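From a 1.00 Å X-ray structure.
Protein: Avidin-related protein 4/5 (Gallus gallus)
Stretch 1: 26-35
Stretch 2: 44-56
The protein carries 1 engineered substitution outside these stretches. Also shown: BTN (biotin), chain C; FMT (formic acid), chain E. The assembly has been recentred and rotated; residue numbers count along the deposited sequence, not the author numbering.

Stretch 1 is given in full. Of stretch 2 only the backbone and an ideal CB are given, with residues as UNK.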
# COMPACT_ATOMS: atom_id res chain seq x y z
N ARG A 26 -17.56 19.64 -11.75
CA ARG A 26 -17.16 19.11 -10.45
C ARG A 26 -15.85 18.31 -10.50
O ARG A 26 -15.33 17.90 -9.46
CB ARG A 26 -18.25 18.18 -9.90
CG ARG A 26 -19.54 18.86 -9.54
CD ARG A 26 -19.43 19.79 -8.38
NE ARG A 26 -20.76 20.17 -7.94
CZ ARG A 26 -21.05 21.25 -7.23
NH1 ARG A 26 -20.11 22.08 -6.83
NH2 ARG A 26 -22.32 21.48 -6.93
N GLY A 27 -15.34 18.03 -11.70
CA GLY A 27 -14.19 17.16 -11.86
C GLY A 27 -14.53 15.70 -12.06
O GLY A 27 -13.61 14.89 -12.17
N GLU A 28 -15.81 15.35 -12.15
CA GLU A 28 -16.19 13.96 -12.34
C GLU A 28 -16.00 13.52 -13.78
O GLU A 28 -16.22 14.29 -14.72
CB GLU A 28 -17.64 13.74 -11.94
CG GLU A 28 -17.95 14.14 -10.52
CD GLU A 28 -19.43 14.11 -10.25
OE1 GLU A 28 -20.21 14.57 -11.12
OE2 GLU A 28 -19.81 13.64 -9.15
N PHE A 29 -15.63 12.26 -13.96
CA PHE A 29 -15.46 11.67 -15.28
C PHE A 29 -15.80 10.20 -15.26
O PHE A 29 -15.67 9.51 -14.25
CB PHE A 29 -14.04 11.88 -15.80
CG PHE A 29 -12.95 11.34 -14.90
CD1 PHE A 29 -12.52 10.02 -15.01
CD2 PHE A 29 -12.36 12.15 -13.96
CE1 PHE A 29 -11.51 9.53 -14.19
CE2 PHE A 29 -11.36 11.66 -13.12
CZ PHE A 29 -10.92 10.35 -13.24
N THR A 30 -16.22 9.73 -16.42
CA THR A 30 -16.39 8.32 -16.67
C THR A 30 -15.48 7.89 -17.80
O THR A 30 -14.85 8.71 -18.46
CB THR A 30 -17.85 8.02 -16.96
OG1 THR A 30 -18.11 6.61 -16.77
CG2 THR A 30 -18.24 8.41 -18.39
N GLY A 31 -15.39 6.59 -18.01
CA GLY A 31 -14.57 6.06 -19.06
C GLY A 31 -14.60 4.56 -19.08
O GLY A 31 -15.43 3.91 -18.45
N THR A 32 -13.67 4.00 -19.83
CA THR A 32 -13.50 2.56 -19.93
C THR A 32 -12.03 2.20 -19.76
O THR A 32 -11.13 3.02 -20.00
CB THR A 32 -14.00 2.00 -21.26
OG1 THR A 32 -13.21 2.56 -22.32
CG2 THR A 32 -15.46 2.36 -21.52
N TYR A 33 -11.81 0.96 -19.34
CA TYR A 33 -10.48 0.46 -19.03
C TYR A 33 -10.36 -0.93 -19.64
O TYR A 33 -11.18 -1.79 -19.35
CB TYR A 33 -10.28 0.41 -17.51
CG TYR A 33 -8.84 0.40 -17.07
CD1 TYR A 33 -8.06 -0.75 -17.16
CD2 TYR A 33 -8.25 1.54 -16.54
CE1 TYR A 33 -6.72 -0.75 -16.75
CE2 TYR A 33 -6.93 1.54 -16.13
CZ TYR A 33 -6.17 0.40 -16.24
OH TYR A 33 -4.86 0.46 -15.82
N LEU A 34 -9.33 -1.13 -20.48
CA LEU A 34 -9.02 -2.43 -21.06
C LEU A 34 -7.67 -2.86 -20.47
O LEU A 34 -6.62 -2.37 -20.86
CB LEU A 34 -8.96 -2.37 -22.58
CG LEU A 34 -8.80 -3.72 -23.26
CD1 LEU A 34 -9.95 -4.66 -22.96
CD2 LEU A 34 -8.65 -3.53 -24.76
N THR A 35 -7.73 -3.72 -19.46
CA THR A 35 -6.51 -4.18 -18.83
C THR A 35 -5.78 -5.17 -19.73
O THR A 35 -6.40 -6.02 -20.37
CB THR A 35 -6.75 -4.76 -17.44
OG1 THR A 35 -5.48 -5.13 -16.88
CG2 THR A 35 -7.67 -5.99 -17.45
N UNK A 44 -10.84 -11.36 -19.83
CA UNK A 44 -10.85 -9.89 -19.82
C UNK A 44 -11.88 -9.33 -20.80
O UNK A 44 -11.94 -9.75 -21.97
CB UNK A 44 -9.46 -9.35 -20.16
N UNK A 45 -12.66 -8.38 -20.31
CA UNK A 45 -13.55 -7.57 -21.13
C UNK A 45 -13.40 -6.11 -20.72
O UNK A 45 -12.99 -5.79 -19.60
CB UNK A 45 -15.00 -8.03 -20.99
N UNK A 46 -13.73 -5.22 -21.64
CA UNK A 46 -13.74 -3.79 -21.39
C UNK A 46 -14.59 -3.49 -20.17
O UNK A 46 -15.71 -4.01 -20.05
CB UNK A 46 -14.26 -3.03 -22.61
N UNK A 47 -14.10 -2.64 -19.28
CA UNK A 47 -14.75 -2.40 -18.00
C UNK A 47 -14.90 -0.90 -17.74
O UNK A 47 -14.05 -0.10 -18.13
CB UNK A 47 -13.96 -3.06 -16.87
N UNK A 48 -15.97 -0.51 -17.07
CA UNK A 48 -16.22 0.91 -16.80
C UNK A 48 -15.42 1.45 -15.62
O UNK A 48 -15.11 0.73 -14.67
CB UNK A 48 -17.71 1.13 -16.54
N UNK A 49 -15.14 2.75 -15.71
CA UNK A 49 -14.51 3.49 -14.62
C UNK A 49 -15.28 4.77 -14.34
O UNK A 49 -15.96 5.32 -15.21
CB UNK A 49 -13.05 3.81 -14.95
N UNK A 50 -15.16 5.25 -13.10
CA UNK A 50 -15.80 6.47 -12.64
C UNK A 50 -14.87 7.12 -11.64
O UNK A 50 -14.40 6.44 -10.73
CB UNK A 50 -17.18 6.19 -12.03
N UNK A 51 -14.61 8.41 -11.78
CA UNK A 51 -13.69 9.09 -10.89
C UNK A 51 -13.91 10.59 -10.79
O UNK A 51 -14.85 11.14 -11.35
CB UNK A 51 -12.25 8.82 -11.35
N UNK A 52 -13.02 11.21 -10.03
CA UNK A 52 -13.02 12.65 -9.82
C UNK A 52 -11.59 13.17 -9.86
O UNK A 52 -10.71 12.61 -9.20
CB UNK A 52 -13.69 13.01 -8.49
N UNK A 53 -11.38 14.25 -10.60
CA UNK A 53 -10.13 15.01 -10.55
C UNK A 53 -10.40 16.39 -9.98
O UNK A 53 -11.53 16.87 -9.98
CB UNK A 53 -9.49 15.12 -11.94
N UNK A 54 -9.35 17.03 -9.50
CA UNK A 54 -9.42 18.44 -9.16
C UNK A 54 -9.47 19.26 -10.45
O UNK A 54 -8.95 18.87 -11.50
CB UNK A 54 -8.23 18.85 -8.29
N UNK A 55 -10.11 20.42 -10.36
CA UNK A 55 -10.46 21.26 -11.49
C UNK A 55 -9.58 22.48 -11.66
O UNK A 55 -9.23 22.84 -12.80
CB UNK A 55 -11.92 21.71 -11.35
N UNK A 56 -9.24 23.16 -10.58
CA UNK A 56 -8.53 24.44 -10.69
C UNK A 56 -7.06 24.20 -10.98
O UNK A 56 -6.45 24.95 -11.74
CB UNK A 56 -8.69 25.26 -9.41
C11 BTN C . -9.00 -9.01 -12.32
O11 BTN C . -7.77 -9.59 -12.43
O12 BTN C . -10.02 -9.67 -11.85
C10 BTN C . -9.24 -7.63 -12.72
C9 BTN C . -8.14 -6.99 -13.53
C8 BTN C . -7.08 -6.34 -12.65
C7 BTN C . -5.98 -5.68 -13.49
C2 BTN C . -4.98 -4.85 -12.65
S1 BTN C . -5.62 -3.35 -11.97
C6 BTN C . -3.95 -2.90 -11.46
C5 BTN C . -3.06 -3.29 -12.64
N1 BTN C . -2.95 -2.25 -13.65
C3 BTN C . -3.48 -2.65 -14.79
O3 BTN C . -3.52 -1.89 -15.87
N2 BTN C . -3.95 -3.88 -14.72
C4 BTN C . -3.70 -4.46 -13.41
C FMT E . -11.10 21.85 -7.35
O1 FMT E . -10.47 22.73 -7.94
O2 FMT E . -11.04 20.67 -7.67

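The strands 28-34 and 47-53 run antiparallel.

At position 44 CA-to-CB points toward stretch 1, with the ideal CB 4.5 Å from Thr35 O and 5.5 Å from Leu34 CD1. A mid-sized aliphatic group suits this; Ile44 fills it, its CG2 4.1 Å from Leu34 CD1 and its CD1 3.6 Å from Thr35 O.

Position 45 points away, with no stretch 1 atom within 5.5 Å of its ideal CB, so many residues would do: Thr45. Its carbonyl O and Tyr33 O both accept from one water, which in turn accepts from Thr35 N.

At 46 the ideal CB points sideways, 4.6 Å from Leu34 CD1 and 5.2 Å from Thr32 CB, favouring a branched or flexible apolar chain. Leu46 (t, p) brings CD1 to 3.7 Å from Thr32 CB and 3.9 Å from Leu34 CB.

Position 47 pairs with Tyr33 through two backbone hydrogen bonds, and its CB lies on the Tyr33 side of the sheet. A small or polar residue is reasonable; Ser47 turns OG back to Thr45 O (3.1 Å).

Position 48, opposite Thr32, is a non-hydrogen-bonded site: its N need not donate to stretch 1, and phi of -80° admits proline among many others. It is Pro48.

At 49 the ideal CB shares the Tyr33 face, and Gly31 opposite has no side chain, leaving room between Phe29 and Tyr33. A sizeable apolar group fits: Leu49 places CD1 3.7 Å from Phe29 CE1, at the ring edge, and CD2 4.3 Å from Tyr33 CB.

Position 50 lies beside Thr30, its ideal CB 4.9 Å from Thr30 OG1; polar or aliphatic chains are possible. Leu50 sets CD1 4.1 Å from Thr30 CB.

At 51 an ideal CB would sit 2.8 Å from Phe29 CZ, a clash. Only glycine suits this arrangement, and Gly51 lays its CA 4.0 Å from the Phe29 ring centroid, over the face.

Position 52 shares the Glu28 face, its ideal CB 4.1 Å from Gly27 O. Beta-branched or longer chains fit; Ile52 brings CG1 4.3 Å from Glu28 CG.

At 53 the ideal CB is 4.1 Å from Phe29 CE2, compatible with various chains. Gln53 donates its backbone N to Gly27 O (2.8 Å).

Position 54 points away and is unconstrained here: His54. Position 55 points toward Gly27, where a flexible chain can pass; Lys55 CG reaches 3.7 Å from Gly27 N. Position 56 is out of reach; Arg56 NE instead binds formic acid O1 at 2.8 Å.

Stretch 2, residues 44-56: ITLSPLLGIQHKR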
# COMPACT_ATOMS: atom_id res chain seq x y z
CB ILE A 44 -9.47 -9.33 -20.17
CG1 ILE A 44 -8.48 -9.60 -19.04
CG2 ILE A 44 -9.54 -7.83 -20.45
CD1 ILE A 44 -7.05 -9.45 -19.44
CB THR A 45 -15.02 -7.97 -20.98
OG1 THR A 45 -15.41 -7.82 -19.61
CG2 THR A 45 -15.23 -9.43 -21.40
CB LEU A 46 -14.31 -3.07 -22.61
CG LEU A 46 -14.14 -1.54 -22.62
CD1 LEU A 46 -12.66 -1.16 -22.72
CD2 LEU A 46 -14.93 -0.94 -23.76
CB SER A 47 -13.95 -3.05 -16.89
OG SER A 47 -13.97 -4.47 -17.03
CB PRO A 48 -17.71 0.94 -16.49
CG PRO A 48 -17.95 -0.38 -15.83
CD PRO A 48 -17.09 -1.35 -16.59
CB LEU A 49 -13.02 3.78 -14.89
CG LEU A 49 -12.69 4.78 -16.00
CD1 LEU A 49 -12.65 6.22 -15.49
CD2 LEU A 49 -11.38 4.44 -16.68
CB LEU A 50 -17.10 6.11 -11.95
CG LEU A 50 -18.11 7.18 -11.64
CD1 LEU A 50 -18.50 7.95 -12.89
CD2 LEU A 50 -19.34 6.50 -11.03
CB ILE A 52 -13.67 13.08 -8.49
CG1 ILE A 52 -14.89 12.24 -8.09
CG2 ILE A 52 -14.07 14.54 -8.58
CD1 ILE A 52 -15.43 12.57 -6.71
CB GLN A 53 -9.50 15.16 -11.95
CG GLN A 53 -10.28 16.02 -12.95
CD GLN A 53 -9.41 16.43 -14.14
OE1 GLN A 53 -8.84 17.53 -14.12
NE2 GLN A 53 -9.28 15.56 -15.11
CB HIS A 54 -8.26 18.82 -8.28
CG HIS A 54 -8.42 18.33 -6.87
ND1 HIS A 54 -8.26 17.03 -6.44
CD2 HIS A 54 -8.72 19.06 -5.78
CE1 HIS A 54 -8.51 16.99 -5.14
NE2 HIS A 54 -8.78 18.21 -4.71
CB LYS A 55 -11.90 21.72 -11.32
CG LYS A 55 -12.86 20.79 -11.95
CD LYS A 55 -13.32 21.36 -13.31
CE LYS A 55 -12.83 20.54 -14.46
NZ LYS A 55 -13.67 20.76 -15.66
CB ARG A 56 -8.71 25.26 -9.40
CG ARG A 56 -10.14 25.74 -9.19
CD ARG A 56 -10.41 26.31 -7.79
NE ARG A 56 -10.30 25.27 -6.76
CZ ARG A 56 -10.37 25.49 -5.46
NH1 ARG A 56 -10.55 26.72 -4.98
NH2 ARG A 56 -10.25 24.47 -4.62
O HOH W 1 -10.56 -4.49 -18.84
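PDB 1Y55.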